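Local coordinates for chromosome-partitioning protein Spo0J (Thermus thermophilus HB27, PDB 1VZ0), which binds the centromere-like site parS through a helix-turn-helix motif, stimulates the ATPase activity of Soj and probably takes part in chromosome partitioning, at the interface of chains A and B. Sequence-based numbering; all coordinates share one arbitrary frame. Chains: chain A/B, Chromosome-partitioning protein Spo0J.

Contact 1: the interface of chains A and B. Residues chain A 28-29, 31; chain B 81, 84-85, 89-90, 92.
A:Leu28 pushes its side chain into a largely apolar pocket of chain B formed by B:Ala84 and B:Leu85 of helix 78-86 and B:Val92 of strand 91-96, with the carbonyl of B:Leu89 at its rim. This is part of a two-fold interface in which the N-terminal segment of one copy packs on the ParB N-terminal domain of the other, a pairing that may matter for the DNA-bound dimer. The side chain is stretched out from the 3-10 helix 28-30, with CG anti to the backbone N (chi1 177°), which points the fork between helix and strand. Methyl CD1 meets CB of B:Ala84 at 3.7 Å and CG1 of B:Val92 at 3.8 Å, with the carbonyl oxygen of B:Leu89 also against it. The other methyl, CD2, turns to B:Leu85, whose side chain runs obliquely across that of A:Leu28; the modelled approach of the two is too close to be trusted in detail. The backbone N of A:Leu28 gives a hydrogen bond of 3.0 Å to O of B:Gln90. A:Ile31 flanks the pocket. Its CD1 lies 4.0 Å from CG2 of B:Val92, while its branch methyl CG2 rests by CE1 of B:Tyr81, the two side chains passing in opposite directions. B:Tyr81 extends away from its helix (chi1 169°) toward the short strand 31-32. There its phenol OH donates a 2.9 Å hydrogen bond to the backbone O of A:Ile31, tilted 20° from the carbonyl plane.

Contact 2: the interface of chains A and B. Residues chain A 81, 84-85, 89-92; chain B 28, 31.
Two hydrogen bonds to backbone oxygens frame the insertion of B:Leu28 into chain A. At one end the backbone N of B:Leu28 donates to O of A:Gln90 at 2.7 Å. At the other, the phenol OH of A:Tyr81 donates to O of B:Ile31 at 2.6 Å, so a helix side chain holds the start of strand 31-32. Apolar contacts fill the space between. The fork of B:Leu28 spreads over two walls: CD1 turns to the strand, 3.7 Å from CG2 of A:Val92, and CD2 to the helix, 3.7 Å from CB of A:Ala84. CD2 also abuts the carbonyl oxygen of A:Leu89. A:Leu85 presses its CD2 on the branch point, 3.3 Å from CG of B:Leu28, a tight fit that goes with a chi1 of B:Leu28 (-141°) away from a staggered position, and lays its CD1 over one face of the A:Tyr81 ring near the rim. Beside the phenol, CG2 of B:Ile31 lies 3.7 Å from CE1 of A:Tyr81, and its CD1 reaches toward A:Val92. Spo0J is a homodimer, probably through its C-terminal part; in this DNA-free assembly the patch joins the N-terminal regions of the two copies, and in solution such pairing may need DNA.

Contact 3: the interface of chains A and B. Residues chain A 114-117; chain B 120, 168-169, 171.
A:Glu116 and B:Glu169 hide the most surface here, yet they meet through backbone rather than carboxylates. The loop after helix 101-114, leading into the ParB HTH domain, here meets the C-terminal end of helix 162-169 in that domain of the other copy. The backbone N of A:Glu116 donates a hydrogen bond to O of B:Glu169, 3.0 Å away. The side chain of A:Glu116 bends at chi2 (-78°) and folds against chain B. Its CG comes 4.0 Å from CD2 of B:Leu168, while its CB lies 4.0 Å from CD of B:Pro120, the A:Glu116 and B:Pro120 side chains crossing at about a right angle. The carboxylate OE2 thus sits beside carbon groups of both residues. The same O of B:Glu169 also stands over the centre of one face of the A:Arg115 guanidinium, 3.9 Å above its plane, where the cation may add to the polarisation of the carbonyl. OE1 of B:Glu169 stays 4.9 Å from NH1 of A:Arg115, too far for a salt bridge, though a weak attraction is possible. B:Gly171 packs its CA against O of A:Gln114, and a water links the two carbonyls. NH1 of A:Arg115 makes a 2.9 Å salt bridge to A:Asp117 OD1, which lies in the guanidinium plane.

Contact 1: the interface of chains A and B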
loop_
_atom_site.group_PDB
_atom_site.type_symbol
_atom_site.label_atom_id
_atom_site.label_comp_id
_atom_site.label_asym_id
_atom_site.label_seq_id
_atom_site.Cartn_x
_atom_site.Cartn_y
_atom_site.Cartn_z
ATOM N N LEU A 28 3.194 -14.496 -24.840
ATOM C CA LEU A 28 3.328 -13.364 -23.943
ATOM C C LEU A 28 3.522 -12.072 -24.730
ATOM O O LEU A 28 3.029 -11.013 -24.339
ATOM C CB LEU A 28 4.514 -13.600 -23.000
ATOM C CG LEU A 28 4.901 -12.498 -22.011
ATOM C CD1 LEU A 28 5.840 -13.063 -20.976
ATOM C CD2 LEU A 28 5.557 -11.340 -22.751
ATOM N N ALA A 29 4.236 -12.165 -25.845
ATOM C CA ALA A 29 4.508 -10.998 -26.671
ATOM C C ALA A 29 3.262 -10.429 -27.336
ATOM O O ALA A 29 3.307 -9.348 -27.911
ATOM C CB ALA A 29 5.554 -11.342 -27.732
ATOM N N ILE A 31 0.476 -9.949 -25.591
ATOM C CA ILE A 31 -0.254 -9.314 -24.496
ATOM C C ILE A 31 0.425 -8.021 -24.065
ATOM O O ILE A 31 1.507 -8.056 -23.483
ATOM C CB ILE A 31 -0.319 -10.245 -23.278
ATOM C CG1 ILE A 31 -1.033 -11.541 -23.655
ATOM C CG2 ILE A 31 -1.026 -9.552 -22.129
ATOM C CD1 ILE A 31 -1.006 -12.578 -22.566
ATOM N N TYR B 81 2.345 -10.528 -14.728
ATOM C CA TYR B 81 2.698 -10.181 -16.103
ATOM C C TYR B 81 4.136 -9.693 -16.242
ATOM O O TYR B 81 4.883 -10.168 -17.101
ATOM C CB TYR B 81 1.721 -9.113 -16.610
ATOM C CG TYR B 81 2.085 -8.450 -17.922
ATOM C CD1 TYR B 81 1.932 -9.116 -19.139
ATOM C CD2 TYR B 81 2.554 -7.137 -17.948
ATOM C CE1 TYR B 81 2.232 -8.490 -20.346
ATOM C CE2 TYR B 81 2.858 -6.504 -19.145
ATOM C CZ TYR B 81 2.691 -7.183 -20.343
ATOM O OH TYR B 81 2.958 -6.554 -21.540
ATOM N N ALA B 84 6.742 -12.362 -15.598
ATOM C CA ALA B 84 6.842 -13.286 -16.720
ATOM C C ALA B 84 7.791 -12.707 -17.758
ATOM O O ALA B 84 8.546 -13.439 -18.403
ATOM C CB ALA B 84 5.474 -13.517 -17.330
ATOM N N LEU B 85 7.744 -11.388 -17.918
ATOM C CA LEU B 85 8.624 -10.712 -18.857
ATOM C C LEU B 85 10.066 -10.851 -18.372
ATOM O O LEU B 85 10.944 -11.252 -19.132
ATOM C CB LEU B 85 8.244 -9.233 -18.976
ATOM C CG LEU B 85 6.988 -8.941 -19.803
ATOM C CD1 LEU B 85 6.589 -7.485 -19.671
ATOM C CD2 LEU B 85 7.261 -9.275 -21.249
ATOM N N LEU B 89 9.993 -15.526 -20.443
ATOM C CA LEU B 89 9.086 -16.507 -21.030
ATOM C C LEU B 89 8.570 -16.017 -22.381
ATOM O O LEU B 89 8.431 -14.813 -22.603
ATOM C CB LEU B 89 7.900 -16.776 -20.098
ATOM C CG LEU B 89 8.193 -17.322 -18.695
ATOM C CD1 LEU B 89 6.878 -17.658 -18.007
ATOM C CD2 LEU B 89 9.073 -18.563 -18.785
ATOM N N GLN B 90 8.295 -16.961 -23.281
ATOM C CA GLN B 90 7.792 -16.647 -24.619
ATOM C C GLN B 90 6.281 -16.761 -24.665
ATOM O O GLN B 90 5.612 -16.095 -25.452
ATOM C CB GLN B 90 8.394 -17.592 -25.665
ATOM C CG GLN B 90 9.720 -17.124 -26.241
ATOM C CD GLN B 90 10.799 -17.006 -25.190
ATOM O OE1 GLN B 90 11.237 -18.007 -24.616
ATOM N NE2 GLN B 90 11.230 -15.778 -24.925
ATOM N N VAL B 92 2.620 -17.561 -22.064
ATOM C CA VAL B 92 2.053 -17.654 -20.727
ATOM C C VAL B 92 0.587 -18.038 -20.815
ATOM O O VAL B 92 -0.080 -17.755 -21.807
ATOM C CB VAL B 92 2.141 -16.305 -19.978
ATOM C CG1 VAL B 92 3.592 -15.910 -19.772
ATOM C CG2 VAL B 92 1.410 -15.229 -20.766
#

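Contact 2: the interface of chains A and B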
loop_
_atom_site.group_PDB
_atom_site.type_symbol
_atom_site.label_atom_id
_atom_site.label_comp_id
_atom_site.label_asym_id
_atom_site.label_seq_id
_atom_site.Cartn_x
_atom_site.Cartn_y
_atom_site.Cartn_z
ATOM N N TYR A 81 6.773 16.711 1.402
ATOM C CA TYR A 81 7.866 17.373 0.702
ATOM C C TYR A 81 7.543 17.639 -0.774
ATOM O O TYR A 81 7.661 18.763 -1.251
ATOM C CB TYR A 81 9.118 16.501 0.827
ATOM C CG TYR A 81 10.260 16.847 -0.084
ATOM C CD1 TYR A 81 11.020 17.993 0.111
ATOM C CD2 TYR A 81 10.633 15.977 -1.102
ATOM C CE1 TYR A 81 12.128 18.258 -0.683
ATOM C CE2 TYR A 81 11.741 16.233 -1.891
ATOM C CZ TYR A 81 12.485 17.373 -1.677
ATOM O OH TYR A 81 13.600 17.594 -2.456
ATOM N N ALA A 84 4.836 20.117 -1.287
ATOM C CA ALA A 84 5.317 21.482 -1.068
ATOM C C ALA A 84 5.954 22.013 -2.353
ATOM O O ALA A 84 5.732 23.163 -2.743
ATOM C CB ALA A 84 6.326 21.520 0.085
ATOM N N LEU A 85 6.745 21.168 -3.005
ATOM C CA LEU A 85 7.386 21.556 -4.256
ATOM C C LEU A 85 6.300 21.897 -5.278
ATOM O O LEU A 85 6.360 22.936 -5.930
ATOM C CB LEU A 85 8.277 20.416 -4.773
ATOM C CG LEU A 85 9.551 20.182 -3.952
ATOM C CD1 LEU A 85 10.268 18.907 -4.402
ATOM C CD2 LEU A 85 10.465 21.396 -4.104
ATOM N N LEU A 89 6.098 26.499 -2.886
ATOM C CA LEU A 89 6.631 27.168 -1.710
ATOM C C LEU A 89 8.148 27.326 -1.852
ATOM O O LEU A 89 8.822 26.474 -2.432
ATOM C CB LEU A 89 6.313 26.369 -0.438
ATOM C CG LEU A 89 4.832 26.131 -0.100
ATOM C CD1 LEU A 89 4.712 25.461 1.262
ATOM C CD2 LEU A 89 4.087 27.455 -0.111
ATOM N N GLN A 90 8.677 28.429 -1.336
ATOM C CA GLN A 90 10.111 28.670 -1.383
ATOM C C GLN A 90 10.744 28.100 -0.119
ATOM O O GLN A 90 11.854 27.583 -0.152
ATOM C CB GLN A 90 10.417 30.173 -1.465
ATOM C CG GLN A 90 10.125 30.821 -2.812
ATOM C CD GLN A 90 10.764 32.207 -2.946
ATOM O OE1 GLN A 90 10.462 32.958 -3.879
ATOM N NE2 GLN A 90 11.655 32.544 -2.014
ATOM N N GLU A 91 10.025 28.205 0.993
ATOM C CA GLU A 91 10.509 27.719 2.280
ATOM C C GLU A 91 9.471 26.850 2.968
ATOM O O GLU A 91 8.275 26.949 2.687
ATOM C CB GLU A 91 10.853 28.897 3.192
ATOM C CG GLU A 91 12.035 29.728 2.729
ATOM C CD GLU A 91 12.154 31.038 3.487
ATOM O OE1 GLU A 91 13.164 31.752 3.299
ATOM O OE2 GLU A 91 11.229 31.355 4.264
ATOM N N VAL A 92 9.940 26.010 3.880
ATOM C CA VAL A 92 9.068 25.128 4.632
ATOM C C VAL A 92 9.630 24.941 6.032
ATOM O O VAL A 92 10.833 25.095 6.260
ATOM C CB VAL A 92 8.958 23.739 3.963
ATOM C CG1 VAL A 92 8.204 23.841 2.640
ATOM C CG2 VAL A 92 10.348 23.166 3.734
ATOM N N LEU B 28 13.230 25.253 0.217
ATOM C CA LEU B 28 12.953 23.967 -0.396
ATOM C C LEU B 28 14.082 23.554 -1.332
ATOM O O LEU B 28 14.460 22.380 -1.385
ATOM C CB LEU B 28 11.609 24.040 -1.134
ATOM C CG LEU B 28 10.647 22.851 -1.111
ATOM C CD1 LEU B 28 10.717 22.128 0.218
ATOM C CD2 LEU B 28 9.221 23.349 -1.364
ATOM N N ILE B 31 16.832 21.323 0.044
ATOM C CA ILE B 31 16.467 20.027 0.616
ATOM C C ILE B 31 16.291 19.022 -0.528
ATOM O O ILE B 31 15.384 19.160 -1.355
ATOM C CB ILE B 31 15.137 20.097 1.435
ATOM C CG1 ILE B 31 15.314 20.992 2.662
ATOM C CG2 ILE B 31 14.734 18.705 1.887
ATOM C CD1 ILE B 31 14.004 21.264 3.441
#

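Contact 3: the interface of chains A and B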
loop_
_atom_site.group_PDB
_atom_site.type_symbol
_atom_site.label_atom_id
_atom_site.label_comp_id
_atom_site.label_asym_id
_atom_site.label_seq_id
_atom_site.Cartn_x
_atom_site.Cartn_y
_atom_site.Cartn_z
ATOM N N GLN A 114 4.815 1.939 10.031
ATOM C CA GLN A 114 3.709 2.509 10.797
ATOM C C GLN A 114 2.500 2.789 9.894
ATOM O O GLN A 114 1.387 2.925 10.384
ATOM C CB GLN A 114 4.103 3.838 11.468
ATOM C CG GLN A 114 5.552 3.999 11.938
ATOM C CD GLN A 114 5.904 3.236 13.221
ATOM O OE1 GLN A 114 6.078 2.008 13.213
ATOM N NE2 GLN A 114 6.018 3.968 14.330
ATOM N N ARG A 115 2.728 2.884 8.584
ATOM C CA ARG A 115 1.668 3.188 7.610
ATOM C C ARG A 115 0.468 2.221 7.573
ATOM O O ARG A 115 0.596 1.042 7.912
ATOM C CB ARG A 115 2.269 3.274 6.200
ATOM C CG ARG A 115 3.319 4.354 6.016
ATOM C CD ARG A 115 3.814 4.375 4.571
ATOM N NE ARG A 115 2.740 4.670 3.628
ATOM C CZ ARG A 115 2.242 5.883 3.399
ATOM N NH1 ARG A 115 1.255 6.039 2.524
ATOM N NH2 ARG A 115 2.742 6.941 4.024
ATOM N N GLU A 116 -0.685 2.737 7.138
ATOM C CA GLU A 116 -1.930 1.964 7.013
ATOM C C GLU A 116 -1.916 1.295 5.642
ATOM O O GLU A 116 -2.899 0.696 5.197
ATOM C CB GLU A 116 -3.134 2.909 7.087
ATOM C CG GLU A 116 -3.525 3.347 8.474
ATOM C CD GLU A 116 -4.305 2.272 9.203
ATOM O OE1 GLU A 116 -3.723 1.200 9.470
ATOM O OE2 GLU A 116 -5.500 2.495 9.501
ATOM N N ASP A 117 -0.763 1.411 5.003
ATOM C CA ASP A 117 -0.479 0.937 3.654
ATOM C C ASP A 117 0.144 -0.437 3.451
ATOM O O ASP A 117 0.311 -0.875 2.314
ATOM C CB ASP A 117 0.481 1.931 3.021
ATOM C CG ASP A 117 -0.125 2.644 1.896
ATOM O OD1 ASP A 117 0.564 3.505 1.310
ATOM O OD2 ASP A 117 -1.300 2.329 1.608
ATOM N N PRO B 120 -7.414 2.646 4.486
ATOM C CA PRO B 120 -8.831 2.993 4.392
ATOM C C PRO B 120 -9.134 4.184 3.480
ATOM O O PRO B 120 -10.259 4.329 3.003
ATOM C CB PRO B 120 -9.232 3.222 5.852
ATOM C CG PRO B 120 -7.945 3.593 6.523
ATOM C CD PRO B 120 -6.946 2.678 5.882
ATOM N N LEU B 168 -3.749 9.807 8.323
ATOM C CA LEU B 168 -4.384 8.508 8.443
ATOM C C LEU B 168 -3.531 7.485 7.703
ATOM O O LEU B 168 -3.245 6.410 8.217
ATOM C CB LEU B 168 -5.784 8.541 7.830
ATOM C CG LEU B 168 -6.818 7.617 8.481
ATOM C CD1 LEU B 168 -8.047 7.563 7.602
ATOM C CD2 LEU B 168 -6.256 6.223 8.684
ATOM N N GLU B 169 -3.137 7.825 6.483
ATOM C CA GLU B 169 -2.299 6.938 5.694
ATOM C C GLU B 169 -0.933 6.697 6.362
ATOM O O GLU B 169 -0.378 5.607 6.262
ATOM C CB GLU B 169 -2.099 7.521 4.296
ATOM C CG GLU B 169 -3.400 7.923 3.641
ATOM C CD GLU B 169 -3.529 7.394 2.237
ATOM O OE1 GLU B 169 -3.602 6.162 2.078
ATOM O OE2 GLU B 169 -3.556 8.211 1.296
ATOM N N GLY B 171 -0.519 6.493 9.397
ATOM C CA GLY B 171 -0.748 5.737 10.612
ATOM C C GLY B 171 -0.553 6.582 11.858
ATOM O O GLY B 171 -0.446 6.040 12.947
HETATM O O HOH W 1 -0.275 2.977 13.222
#

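Contact 1 and contact 2 are twins with the chains exchanged, about 43 Å apart between the centres of their C-alpha atoms; segment 28-31 of each copy packs between the helix starting at 78 (78-87 in chain A, 78-86 in chain B) and strand 91-96 of the other. Contact 3 lies about 34 Å from contact 1 and 24 Å from contact 2 and uses different residues: loop 114-117 of one copy is held to the ParB HTH domain of the other, at helix 162-169 with B:Pro120 and B:Gly171 beside it. It too has a twin. The helix-turn-helix motif itself is absent from these contacts, but the reciprocal pairing could set how two motifs face parS.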